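Local coordinates for protein putative succinylglutamate desuccinylase / aspartoacylase (Shewanella amazonensis, PDB 3FMC) that probably acts as a zinc-dependent hydrolase of the succinylglutamate desuccinylase/aspartoacylase family, with ester bonds its likely targets, at residues 35-40 and 208-213; 99-104 and 168-173; 181-184 and 189-192; 212-217 and 236-241; 219-224 and 230-235. All coordinates share one frame; numbering follows the deposited sequence. Where two conformers were deposited one is given.

Contact 1: 35-40 and 208-213; sequences SVYIQA and GAMDEA
Met-210, a selenomethionine at the start of helix 210-227, reaches toward Gln-39 and Tyr-37 on strand 36-40; the side chains of Met-210 and Gln-39 together bridge the 10.0 Å between their CA atoms. Its CB and CG pass the amide nitrogen, CG lying 3.9 Å from Gln-39 NE2. The chain then bends at chi2 (57°) and again at chi3, which brings the terminal CE 3.4 Å from Gln-39 OE1 and 4.1 Å from Tyr-37 CE2, the tyrosine side chain being crossed at about a right angle. The amide met by this methyl is firmly held: Tyr-37 OH is bonded to OE1 at 2.8 Å, in the carbonyl plane, while NE2 donates to Asp-170 OD1 and is bonded to Tyr-104 OH. A leucine in place of Gln-39 would probably leave Tyr-37 OH and Asp-170 OD1 without these buried mates. The result is a buried polar cluster with the Met-210 methyl packed against its amide, deep in the catalytic domain. Strand 36-40 runs parallel to its neighbours 69-72 and 167-174; helix 150-163 contributes Leu-158 and Met-161 against Tyr-37 and Ala-162 against Met-210, closing the site between helices and strands.

Contact 2: 99-104 and 168-173; sequences NWNREY and VLDLHT. With SO4 (sulfate ion), chain K.
Asn-101 faces His-172 and Asp-170 in what is probably the zinc-exopeptidase-like active site of this fold: His-172, with His-43 and Glu-46, surrounds a point consistent with a vacant zinc site. Direct contact is light: CG anti to the backbone N (chi1 -166°) brings Asn-101 ND2 to 3.9 Å from His-172 CE1, amide and ring planes 41° apart. A water joins the two segments more firmly, donating to Asn-101 OD1 and Asp-170 OD2 and accepting from Tyr-104 OH. Further out, Asp-170 OD2 takes the N-H of His-172 NE2 at 2.7 Å, lying in the ring plane although the donor stands above the carboxylate plane, and this His-carboxylate bond fixes the imidazole's rotation. On the loop, Asn-99 OD1 accepts from Asn-101 N at 2.8 Å, an Asx turn, and bonds His-43 NE2. An alanine in place of Asn-99 is likely to leave that turn slack and His-43 without this partner. Arg-102 NH1 donates to Asn-101 O, steadying the loop beneath a sulfate, probably from the crystallisation liquor, that Arg-91 also binds. Arg-102 NH2 reaches sulfate O2 at 2.8 Å; sulfate O1 gathers Asn-99 ND2, Arg-102 NH1 and Asn-101 ND2, the last 3.2 Å away and nearly straight at 170°.

Contact 3: 181-184 and 189-192; sequences LYCP and SAAQ
Leu-181 and Cys-183 meet Ala-191 and Ala-190 without a ring or any other flat side chain between them; the one aromatic group here, Tyr-182, belongs to the other side of the strand, where it packs on Leu-200, Asp-211, Glu-242 and Leu-287. This is the alternation of a beta strand inside an alpha/beta fold: residues two apart share a face, and Leu-181 and Cys-183 turn theirs to the short helix-like turn that leads from strand 176-184 to its parallel neighbour, 198-202. The turn lacks regular helical bonding, though Gln-192 N does donate to Ser-189 O at 3.0 Å, enough to curl the chain so that Ala-190 turns its methyl to the strand while Ala-191 offers its CA and the flank of its CB. The small size of both residues probably allows the close approach, 7.2 Å between the CA atoms of Cys-183 and Ala-191. Leu-181 uses a single branch: with CG anti to the backbone N (chi1 177°), CD2 comes to lie alongside Ala-191, 3.8 Å from its CA and 3.9 Å from its CB. Around this apolar patch, Thr-199 touches Leu-181, Cys-183 and Ala-191, Leu-239 reaches both Cys-183 and Ala-190, and the C-terminal Leu-368 packs on Ala-191. Cys-183 likewise carries its thiol away from its own nitrogen (chi1 -174°) and ends with SG 4.1 Å from the CB of Ala-190.

Contact 4: 212-217 and 236-241; sequences EAAFVP and VSALTL
Ala-214 and Phe-215 rest on Ala-238, and the trio is a compact example of how a helix settles on a strand when both surfaces are small: the CA atoms of Phe-215 and Ala-238 are 6.0 Å apart. Following the helix from its first residue, Glu-212 leaves the helix on the side away from the strand; its OE1 accepts from the backbone N of Ala-209 and of Gly-207. Its CA, by contrast, serves the packing, lying 3.7 Å above the centre of the Phe-215 ring. Ala-213 faces Tyr-104 and Phe-206. Ala-214 then points at the strand and its CB meets Ala-238 CB methyl to methyl at 3.8 Å, while its carbonyl O lies 3.9 Å from Val-236 CG1 in the conformer described. At Phe-215, CG sits between the backbone N and the carbonyl carbon (chi1 69°), which folds the ring back over the preceding turn. One edge is thereby left to the strand: Ala-238 CB lies in the ring plane, 3.9 Å from CD2, and the same CD2 approaches Ala-238 O obliquely. Val-216 N still donates to Glu-212 O at 2.8 Å, but Pro-217 has no N-H to offer, and the helix kinks there. Beyond the contact, Pro-217 packs on Phe-130 and Leu-134 of helix 123-142, Phe-215 touches Pro-184 of strand 176-184, and strand 237-243 runs between that strand, antiparallel to it, and its parallel neighbour 167-174.

Contact 5: 219-224 and 230-235; sequences WTLAEV and RELGVR
Val-234 is the main bump, and the hollow it fills lies on helix 210-227 between Trp-219 and Ala-222, one turn apart. Its two methyls divide the work: CG1, anti to its own backbone N (chi1 -172°), settles 3.8 Å from Trp-219 N beside the helix backbone, whereas CG2 wedges between Ala-222 CB, at 3.8 Å, and Trp-219 CD1, at 3.9 Å. Ala-222 is small enough to serve as the floor, and it also takes the loop backbone, Gly-233 O standing 3.5 Å from its CB. Gly-233 itself has phi 89° and psi 164°, a conformation in which a side chain would jam against the preceding carbonyl oxygen. Here the chain, having left the helix, doubles back along it in the loop that joins helix 210-227 to strand 237-243 in the alpha/beta catalytic domain. A second, smaller contact is made by Leu-232 CD1, which in the conformer described abuts Leu-221 CG at 3.9 Å, the two leucines crossing at about a right angle, and Phe-130 of helix 123-142 packs on Leu-221 as well. A water also bridges the two segments, donating to Ala-222 O and Arg-230 O and accepting from Leu-232 N at 2.9 Å. Trp-219 meets Tyr-186 edge-to-face, and Arg-230 forms a salt bridge with Asp-123 at the start of helix 123-142.

In the fold
Contacts 1, 2, 3 and 4 are buried, whereas contact 5, whose centre lies about 22 Å from the centre of the chain, is only partly so. Helix 210-227 serves three: its first turn in contact 1, the next in contact 4, a later one in contact 5. Neighbouring strands serve contacts 1 to 4: 36-40, 167-174, 237-243 and 176-184 follow one another across the sheet, and Asp-211 OD2 to Thr-240 OG1 ties contact 1 to contact 4. Chemistry changes with place. Near the possible zinc site, contacts 1 and 2 are rich in buried polar groups; contacts 3 and 4 rely on alanines and other apolar groups; contact 5 is apolar too, its water bridging backbone atoms, that of contact 2 side chains.

Contact 1: 35-40 and 208-213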
# COMPACT_ATOMS: atom_id res chain seq x y z
N SER C 35 2.19 -4.45 40.93
CA SER C 35 1.40 -3.72 39.93
C SER C 35 1.64 -4.34 38.55
O SER C 35 2.73 -4.84 38.23
CB SER C 35 1.73 -2.23 39.90
OG SER C 35 3.10 -2.01 39.65
N VAL C 36 0.62 -4.27 37.73
CA VAL C 36 0.66 -4.92 36.41
C VAL C 36 0.21 -3.92 35.34
O VAL C 36 -0.78 -3.17 35.51
CB VAL C 36 -0.29 -6.12 36.36
CG1 VAL C 36 -0.14 -6.91 35.05
CG2 VAL C 36 -0.04 -7.05 37.62
N TYR C 37 0.93 -3.95 34.24
CA TYR C 37 0.62 -3.17 33.05
C TYR C 37 0.46 -4.14 31.87
O TYR C 37 1.34 -4.94 31.61
CB TYR C 37 1.70 -2.16 32.76
CG TYR C 37 1.51 -1.43 31.45
CD1 TYR C 37 0.76 -0.25 31.37
CD2 TYR C 37 2.08 -1.92 30.28
CE1 TYR C 37 0.60 0.42 30.11
CE2 TYR C 37 1.93 -1.26 29.05
CZ TYR C 37 1.17 -0.08 28.99
OH TYR C 37 1.00 0.59 27.80
N ILE C 38 -0.70 -4.07 31.20
CA ILE C 38 -1.05 -4.97 30.08
C ILE C 38 -1.45 -4.10 28.89
O ILE C 38 -2.24 -3.17 29.04
CB ILE C 38 -2.22 -5.90 30.44
CG1 ILE C 38 -1.95 -6.59 31.79
CG2 ILE C 38 -2.51 -6.91 29.30
CD1 ILE C 38 -3.05 -7.59 32.25
N GLN C 39 -0.88 -4.41 27.72
CA GLN C 39 -1.26 -3.70 26.48
C GLN C 39 -1.49 -4.69 25.35
O GLN C 39 -1.00 -5.81 25.37
CB GLN C 39 -0.23 -2.64 26.06
CG GLN C 39 1.13 -3.17 25.68
CD GLN C 39 2.11 -2.12 25.31
OE1 GLN C 39 2.02 -0.99 25.77
NE2 GLN C 39 3.04 -2.47 24.43
N ALA C 40 -2.23 -4.24 24.34
CA ALA C 40 -2.57 -5.05 23.18
C ALA C 40 -2.60 -4.18 21.93
O ALA C 40 -2.94 -2.98 22.02
CB ALA C 40 -3.97 -5.68 23.33
N GLY C 208 14.74 -3.41 20.48
CA GLY C 208 13.74 -2.44 20.07
C GLY C 208 12.31 -2.66 20.54
O GLY C 208 11.50 -1.77 20.40
N ALA C 209 12.02 -3.83 21.12
CA ALA C 209 10.69 -4.24 21.54
C ALA C 209 10.32 -3.84 22.97
O ALA C 209 11.18 -3.55 23.78
CB ALA C 209 10.51 -5.79 21.37
N MSE C 210 9.03 -3.84 23.27
CA MSE C 210 8.55 -3.42 24.61
C MSE C 210 9.11 -4.26 25.75
O MSE C 210 9.52 -3.70 26.77
CB MSE C 210 7.03 -3.52 24.67
CG MSE C 210 6.46 -3.39 26.13
SE MSE C 210 6.93 -1.78 27.06
CE MSE C 210 5.24 -0.89 26.74
N ASP C 211 9.03 -5.59 25.64
CA ASP C 211 9.51 -6.46 26.74
C ASP C 211 10.94 -6.17 27.09
O ASP C 211 11.26 -5.90 28.24
CB ASP C 211 9.23 -7.95 26.51
CG ASP C 211 9.80 -8.54 25.20
OD1 ASP C 211 10.46 -7.85 24.38
OD2 ASP C 211 9.50 -9.75 24.99
N GLU C 212 11.80 -6.14 26.09
CA GLU C 212 13.21 -5.79 26.30
C GLU C 212 13.37 -4.40 26.90
O GLU C 212 14.15 -4.18 27.82
CB GLU C 212 13.92 -5.84 24.96
CG GLU C 212 13.89 -7.21 24.30
CD GLU C 212 14.00 -7.13 22.77
OE1 GLU C 212 14.04 -6.01 22.20
OE2 GLU C 212 13.98 -8.20 22.16
N ALA C 213 12.63 -3.44 26.38
CA ALA C 213 12.72 -2.08 26.86
C ALA C 213 12.37 -2.04 28.35
O ALA C 213 12.94 -1.28 29.11
CB ALA C 213 11.78 -1.17 26.06

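Contact 2: 99-104 and 168-173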
# COMPACT_ATOMS: atom_id res chain seq x y z
N ASN C 99 9.10 -0.91 11.99
CA ASN C 99 8.22 -1.73 12.84
C ASN C 99 7.87 -0.97 14.10
O ASN C 99 8.75 -0.46 14.80
CB ASN C 99 8.98 -3.05 13.10
CG ASN C 99 8.19 -4.08 13.94
OD1 ASN C 99 7.30 -3.74 14.69
ND2 ASN C 99 8.57 -5.34 13.81
N TRP C 100 6.59 -0.85 14.42
CA TRP C 100 6.18 -0.10 15.61
C TRP C 100 6.79 -0.69 16.89
O TRP C 100 7.03 0.07 17.87
CB TRP C 100 4.71 -0.13 15.78
CG TRP C 100 3.88 0.42 14.62
CD1 TRP C 100 2.99 -0.28 13.88
CD2 TRP C 100 3.85 1.76 14.12
NE1 TRP C 100 2.36 0.54 12.98
CE2 TRP C 100 2.87 1.80 13.09
CE3 TRP C 100 4.55 2.93 14.43
CZ2 TRP C 100 2.59 2.96 12.36
CZ3 TRP C 100 4.27 4.08 13.69
CH2 TRP C 100 3.29 4.08 12.68
N ASN C 101 7.07 -2.01 16.85
CA ASN C 101 7.68 -2.72 17.99
C ASN C 101 9.20 -2.79 17.90
O ASN C 101 9.86 -3.68 18.49
CB ASN C 101 7.02 -4.09 18.12
CG ASN C 101 7.33 -4.78 19.45
OD1 ASN C 101 7.29 -4.17 20.52
ND2 ASN C 101 7.58 -6.09 19.37
N ARG C 102 9.77 -1.87 17.14
CA ARG C 102 11.21 -1.68 17.12
C ARG C 102 11.52 -0.23 17.53
O ARG C 102 12.65 0.20 17.44
CB ARG C 102 11.80 -1.96 15.76
CG ARG C 102 11.74 -3.42 15.40
CD ARG C 102 12.49 -4.32 16.37
NE ARG C 102 12.34 -5.68 15.85
CZ ARG C 102 11.30 -6.48 16.10
NH1 ARG C 102 10.38 -6.16 16.99
NH2 ARG C 102 11.23 -7.66 15.49
N GLU C 103 10.51 0.50 18.00
CA GLU C 103 10.66 1.92 18.37
C GLU C 103 10.84 2.24 19.85
O GLU C 103 10.87 3.40 20.26
CB GLU C 103 9.45 2.66 17.81
CG GLU C 103 9.52 2.89 16.31
CD GLU C 103 10.36 4.08 15.92
OE1 GLU C 103 11.30 4.48 16.68
OE2 GLU C 103 10.05 4.63 14.84
N TYR C 104 10.99 1.22 20.69
CA TYR C 104 11.14 1.52 22.13
C TYR C 104 12.52 2.10 22.44
O TYR C 104 13.44 2.01 21.64
CB TYR C 104 10.75 0.30 23.00
CG TYR C 104 9.26 -0.04 22.92
CD1 TYR C 104 8.34 0.53 23.79
CD2 TYR C 104 8.75 -0.90 21.96
CE1 TYR C 104 7.02 0.27 23.73
CE2 TYR C 104 7.41 -1.17 21.88
CZ TYR C 104 6.52 -0.57 22.76
OH TYR C 104 5.19 -0.92 22.68
N VAL C 168 4.88 -6.51 33.32
CA VAL C 168 4.47 -5.99 32.02
C VAL C 168 4.11 -7.15 31.11
O VAL C 168 4.94 -8.05 30.93
CB VAL C 168 5.59 -5.16 31.38
CG1 VAL C 168 5.26 -4.79 29.94
CG2 VAL C 168 5.91 -3.89 32.26
N LEU C 169 2.89 -7.14 30.60
CA LEU C 169 2.43 -8.17 29.65
C LEU C 169 2.04 -7.50 28.33
O LEU C 169 1.12 -6.70 28.29
CB LEU C 169 1.23 -8.96 30.20
CG LEU C 169 1.36 -9.60 31.58
CD1 LEU C 169 0.00 -10.27 31.95
CD2 LEU C 169 2.56 -10.53 31.61
N ASP C 170 2.77 -7.82 27.27
CA ASP C 170 2.53 -7.24 25.91
C ASP C 170 1.82 -8.32 25.11
O ASP C 170 2.37 -9.39 24.87
CB ASP C 170 3.87 -6.83 25.29
CG ASP C 170 3.71 -5.89 24.08
OD1 ASP C 170 2.58 -5.45 23.82
OD2 ASP C 170 4.74 -5.61 23.39
N LEU C 171 0.59 -8.04 24.73
CA LEU C 171 -0.22 -9.00 24.01
C LEU C 171 -0.13 -8.79 22.49
O LEU C 171 -0.57 -7.74 21.95
CB LEU C 171 -1.67 -8.96 24.45
CG LEU C 171 -1.92 -9.03 25.97
CD1 LEU C 171 -3.41 -9.03 26.20
CD2 LEU C 171 -1.26 -10.24 26.60
N HIS C 172 0.36 -9.84 21.84
CA HIS C 172 0.54 -9.90 20.40
C HIS C 172 -0.16 -11.13 19.81
O HIS C 172 -0.76 -11.93 20.51
CB HIS C 172 2.04 -9.93 20.08
CG HIS C 172 2.78 -8.63 20.32
ND1 HIS C 172 3.20 -7.80 19.30
CD2 HIS C 172 3.16 -8.03 21.48
CE1 HIS C 172 3.81 -6.74 19.81
NE2 HIS C 172 3.80 -6.85 21.13
N THR C 173 -0.06 -11.24 18.49
CA THR C 173 -0.41 -12.45 17.76
C THR C 173 0.66 -12.65 16.69
O THR C 173 1.40 -11.71 16.34
CB THR C 173 -1.79 -12.45 17.07
OG1 THR C 173 -1.75 -11.73 15.82
CG2 THR C 173 -2.93 -11.89 17.96
S SO4 K . 7.80 -8.69 16.38
O1 SO4 K . 7.87 -7.22 16.41
O2 SO4 K . 8.86 -9.20 15.50
O3 SO4 K . 6.50 -9.26 15.93
O4 SO4 K . 8.00 -9.16 17.76
O HOH W 1 4.89 -3.43 21.73

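Contact 3: 181-184 and 189-192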
# COMPACT_ATOMS: atom_id res chain seq x y z
N LEU C 181 4.98 -17.89 23.69
CA LEU C 181 5.39 -16.92 24.69
C LEU C 181 6.85 -16.61 24.63
O LEU C 181 7.68 -17.52 24.44
CB LEU C 181 5.11 -17.50 26.06
CG LEU C 181 5.49 -16.79 27.37
CD1 LEU C 181 4.65 -15.50 27.63
CD2 LEU C 181 5.36 -17.75 28.62
N TYR C 182 7.16 -15.33 24.73
CA TYR C 182 8.52 -14.87 24.94
C TYR C 182 8.67 -14.58 26.45
O TYR C 182 7.87 -13.82 27.08
CB TYR C 182 8.89 -13.65 24.13
CG TYR C 182 8.93 -13.85 22.63
CD1 TYR C 182 7.79 -13.82 21.86
CD2 TYR C 182 10.15 -14.04 21.99
CE1 TYR C 182 7.84 -14.00 20.48
CE2 TYR C 182 10.21 -14.25 20.68
CZ TYR C 182 9.08 -14.21 19.89
OH TYR C 182 9.22 -14.38 18.53
N CYS C 183 9.71 -15.18 27.00
CA CYS C 183 9.98 -15.16 28.43
C CYS C 183 11.48 -14.99 28.62
O CYS C 183 12.26 -15.74 28.03
CB CYS C 183 9.54 -16.48 29.05
SG CYS C 183 9.66 -16.49 30.87
N PRO C 184 11.90 -14.00 29.44
CA PRO C 184 13.32 -13.79 29.70
C PRO C 184 13.88 -14.95 30.50
O PRO C 184 13.16 -15.53 31.33
CB PRO C 184 13.36 -12.54 30.56
CG PRO C 184 11.94 -12.04 30.63
CD PRO C 184 11.02 -13.03 30.12
N SER C 189 10.35 -19.71 35.14
CA SER C 189 9.18 -20.22 35.82
C SER C 189 7.86 -19.65 35.36
O SER C 189 6.81 -20.31 35.51
CB SER C 189 9.32 -20.00 37.33
OG SER C 189 9.40 -18.61 37.63
N ALA C 190 7.86 -18.44 34.79
CA ALA C 190 6.60 -17.82 34.40
C ALA C 190 5.80 -18.66 33.42
O ALA C 190 4.57 -18.65 33.44
CB ALA C 190 6.84 -16.38 33.83
N ALA C 191 6.50 -19.37 32.53
CA ALA C 191 5.85 -20.18 31.52
C ALA C 191 4.96 -21.26 32.11
O ALA C 191 3.98 -21.64 31.51
CB ALA C 191 6.90 -20.79 30.55
N GLN C 192 5.28 -21.72 33.32
CA GLN C 192 4.50 -22.75 34.01
C GLN C 192 3.09 -22.30 34.39
O GLN C 192 2.25 -23.15 34.63
CB GLN C 192 5.23 -23.26 35.26
CG GLN C 192 6.59 -23.88 35.01
CD GLN C 192 6.52 -25.15 34.17
OE1 GLN C 192 5.67 -26.01 34.38
NE2 GLN C 192 7.43 -25.27 33.21

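Contact 4: 212-217 and 236-241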
# COMPACT_ATOMS: atom_id res chain seq x y z
N GLU C 212 11.80 -6.14 26.09
CA GLU C 212 13.21 -5.79 26.30
C GLU C 212 13.37 -4.40 26.90
O GLU C 212 14.15 -4.18 27.82
CB GLU C 212 13.92 -5.84 24.96
CG GLU C 212 13.89 -7.21 24.30
CD GLU C 212 14.00 -7.13 22.77
OE1 GLU C 212 14.04 -6.01 22.20
OE2 GLU C 212 13.98 -8.20 22.16
N ALA C 213 12.63 -3.44 26.38
CA ALA C 213 12.72 -2.08 26.86
C ALA C 213 12.37 -2.04 28.35
O ALA C 213 12.94 -1.28 29.11
CB ALA C 213 11.78 -1.17 26.06
N ALA C 214 11.40 -2.87 28.73
CA ALA C 214 10.96 -2.96 30.12
C ALA C 214 11.96 -3.69 31.01
O ALA C 214 12.19 -3.27 32.15
CB ALA C 214 9.62 -3.61 30.23
N PHE C 215 12.54 -4.80 30.54
CA PHE C 215 13.38 -5.59 31.45
C PHE C 215 14.86 -5.35 31.35
O PHE C 215 15.59 -5.57 32.34
CB PHE C 215 13.06 -7.11 31.37
CG PHE C 215 13.47 -7.78 30.07
CD1 PHE C 215 14.79 -7.90 29.69
CD2 PHE C 215 12.51 -8.41 29.29
CE1 PHE C 215 15.14 -8.55 28.52
CE2 PHE C 215 12.86 -9.08 28.12
CZ PHE C 215 14.17 -9.13 27.73
N VAL C 216 15.37 -4.92 30.20
CA VAL C 216 16.82 -4.77 30.11
C VAL C 216 17.41 -3.86 31.19
O VAL C 216 18.47 -4.20 31.77
CB VAL C 216 17.33 -4.40 28.67
CG1 VAL C 216 18.78 -3.98 28.68
CG2 VAL C 216 17.13 -5.57 27.71
N PRO C 217 16.79 -2.69 31.47
CA PRO C 217 17.50 -1.87 32.47
C PRO C 217 17.61 -2.57 33.83
O PRO C 217 18.65 -2.50 34.51
CB PRO C 217 16.62 -0.61 32.62
CG PRO C 217 15.76 -0.57 31.38
CD PRO C 217 15.58 -2.00 30.95
N VAL C 236 11.54 -6.46 37.72
CA VAL C 236 10.40 -6.35 36.80
C VAL C 236 10.28 -7.60 35.96
O VAL C 236 11.29 -8.14 35.53
CB VAL C 236 10.50 -5.09 35.89
CG1 VAL C 236 9.81 -5.31 34.49
CG2 VAL C 236 9.94 -3.83 36.64
N SER C 237 9.04 -8.04 35.74
CA SER C 237 8.74 -9.18 34.90
C SER C 237 8.17 -8.54 33.61
O SER C 237 7.37 -7.65 33.70
CB SER C 237 7.71 -10.09 35.56
OG SER C 237 8.30 -10.66 36.72
N ALA C 238 8.59 -9.02 32.45
CA ALA C 238 8.10 -8.50 31.15
C ALA C 238 8.07 -9.67 30.19
O ALA C 238 9.12 -10.26 29.85
CB ALA C 238 8.95 -7.37 30.63
N LEU C 239 6.85 -10.01 29.81
CA LEU C 239 6.57 -11.18 28.97
C LEU C 239 5.74 -10.74 27.76
O LEU C 239 4.92 -9.82 27.87
CB LEU C 239 5.75 -12.16 29.80
CG LEU C 239 6.48 -12.56 31.10
CD1 LEU C 239 5.54 -12.59 32.23
CD2 LEU C 239 7.20 -13.87 30.88
N THR C 240 5.92 -11.43 26.63
CA THR C 240 5.16 -11.13 25.42
C THR C 240 4.40 -12.37 25.04
O THR C 240 4.99 -13.40 24.80
CB THR C 240 6.11 -10.64 24.29
OG1 THR C 240 6.88 -9.52 24.76
CG2 THR C 240 5.36 -10.28 23.02
N LEU C 241 3.09 -12.25 25.01
CA LEU C 241 2.22 -13.34 24.68
C LEU C 241 1.76 -13.20 23.23
O LEU C 241 1.23 -12.18 22.87
CB LEU C 241 1.02 -13.35 25.64
CG LEU C 241 1.24 -13.71 27.15
CD1 LEU C 241 2.13 -12.82 27.94
CD2 LEU C 241 -0.18 -13.91 27.81

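Contact 5: 219-224 and 230-235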
# COMPACT_ATOMS: atom_id res chain seq x y z
N TRP C 219 17.48 -5.91 34.48
CA TRP C 219 18.29 -7.13 34.43
C TRP C 219 19.74 -6.70 34.50
O TRP C 219 20.54 -7.30 35.23
CB TRP C 219 18.05 -7.87 33.12
CG TRP C 219 18.45 -9.32 33.09
CD1 TRP C 219 19.29 -9.99 33.96
CD2 TRP C 219 18.05 -10.28 32.11
NE1 TRP C 219 19.42 -11.29 33.58
CE2 TRP C 219 18.68 -11.51 32.45
CE3 TRP C 219 17.23 -10.23 30.97
CZ2 TRP C 219 18.48 -12.67 31.70
CZ3 TRP C 219 17.05 -11.38 30.23
CH2 TRP C 219 17.69 -12.59 30.60
N THR C 220 20.10 -5.68 33.73
CA THR C 220 21.45 -5.14 33.75
C THR C 220 21.82 -4.61 35.15
O THR C 220 22.95 -4.81 35.60
CB THR C 220 21.59 -4.03 32.70
OG1 THR C 220 21.34 -4.61 31.40
CG2 THR C 220 22.98 -3.44 32.75
N LEU C 221 20.90 -3.93 35.82
CA LEU C 221 21.10 -3.42 37.16
C LEU C 221 21.36 -4.58 38.14
O LEU C 221 22.22 -4.48 38.99
CB LEU C 221 19.87 -2.63 37.66
CG LEU C 221 19.92 -2.09 39.10
CD1 LEU C 221 20.98 -0.99 39.16
CD2 LEU C 221 18.57 -1.57 39.54
N ALA C 222 20.59 -5.66 38.01
CA ALA C 222 20.73 -6.84 38.87
C ALA C 222 22.11 -7.45 38.65
O ALA C 222 22.78 -7.87 39.62
CB ALA C 222 19.63 -7.86 38.57
N GLU C 223 22.55 -7.47 37.40
CA GLU C 223 23.89 -7.99 37.01
C GLU C 223 24.98 -7.17 37.65
O GLU C 223 25.95 -7.71 38.21
CB GLU C 223 24.07 -7.97 35.47
CG GLU C 223 23.23 -8.99 34.72
CD GLU C 223 23.35 -8.88 33.19
OE1 GLU C 223 23.92 -7.88 32.67
OE2 GLU C 223 22.84 -9.82 32.52
N VAL C 224 24.86 -5.85 37.53
CA VAL C 224 25.81 -4.93 38.13
C VAL C 224 25.86 -5.11 39.65
O VAL C 224 26.93 -5.18 40.20
CB VAL C 224 25.50 -3.46 37.76
CG1 VAL C 224 26.29 -2.47 38.65
CG2 VAL C 224 25.78 -3.26 36.22
N ARG C 230 25.97 -7.96 45.75
CA ARG C 230 24.68 -7.52 46.27
C ARG C 230 23.55 -8.09 45.42
O ARG C 230 23.54 -7.98 44.19
CB ARG C 230 24.56 -6.01 46.33
CG ARG C 230 23.20 -5.56 46.80
CD ARG C 230 23.21 -4.08 47.02
NE ARG C 230 21.93 -3.55 47.48
CZ ARG C 230 21.73 -2.26 47.71
NH1 ARG C 230 22.71 -1.39 47.55
NH2 ARG C 230 20.55 -1.84 48.14
N GLU C 231 22.62 -8.74 46.09
CA GLU C 231 21.55 -9.38 45.43
C GLU C 231 20.35 -8.47 45.48
O GLU C 231 19.78 -8.23 46.53
CB GLU C 231 21.28 -10.76 46.06
CG GLU C 231 19.97 -11.39 45.65
CD GLU C 231 19.87 -11.79 44.18
OE1 GLU C 231 20.87 -11.74 43.45
OE2 GLU C 231 18.75 -12.19 43.78
N LEU C 232 19.99 -7.93 44.32
CA LEU C 232 18.79 -7.11 44.18
C LEU C 232 17.67 -7.93 43.57
O LEU C 232 16.52 -7.81 43.99
CB LEU C 232 19.05 -5.93 43.25
CG LEU C 232 20.00 -4.83 43.72
CD1 LEU C 232 20.21 -3.85 42.58
CD2 LEU C 232 19.43 -4.16 44.94
N GLY C 233 18.01 -8.75 42.59
CA GLY C 233 17.03 -9.50 41.83
C GLY C 233 16.62 -8.60 40.64
O GLY C 233 16.87 -7.42 40.66
N VAL C 234 15.98 -9.19 39.62
CA VAL C 234 15.44 -8.44 38.47
C VAL C 234 14.06 -8.04 38.96
O VAL C 234 13.20 -8.89 39.10
CB VAL C 234 15.43 -9.29 37.21
CG1 VAL C 234 15.04 -8.41 35.96
CG2 VAL C 234 16.81 -9.93 37.03
N ARG C 235 13.86 -6.75 39.22
CA ARG C 235 12.65 -6.29 39.88
C ARG C 235 11.47 -5.99 38.96
O ARG C 235 10.50 -5.36 39.39
CB ARG C 235 12.97 -5.08 40.77
CG ARG C 235 14.00 -5.38 41.86
CD ARG C 235 13.40 -6.07 43.08
NE ARG C 235 14.43 -6.24 44.11
CZ ARG C 235 14.22 -6.31 45.42
NH1 ARG C 235 13.00 -6.18 45.94
NH2 ARG C 235 15.26 -6.48 46.24
O HOH W 2 21.39 -8.59 41.86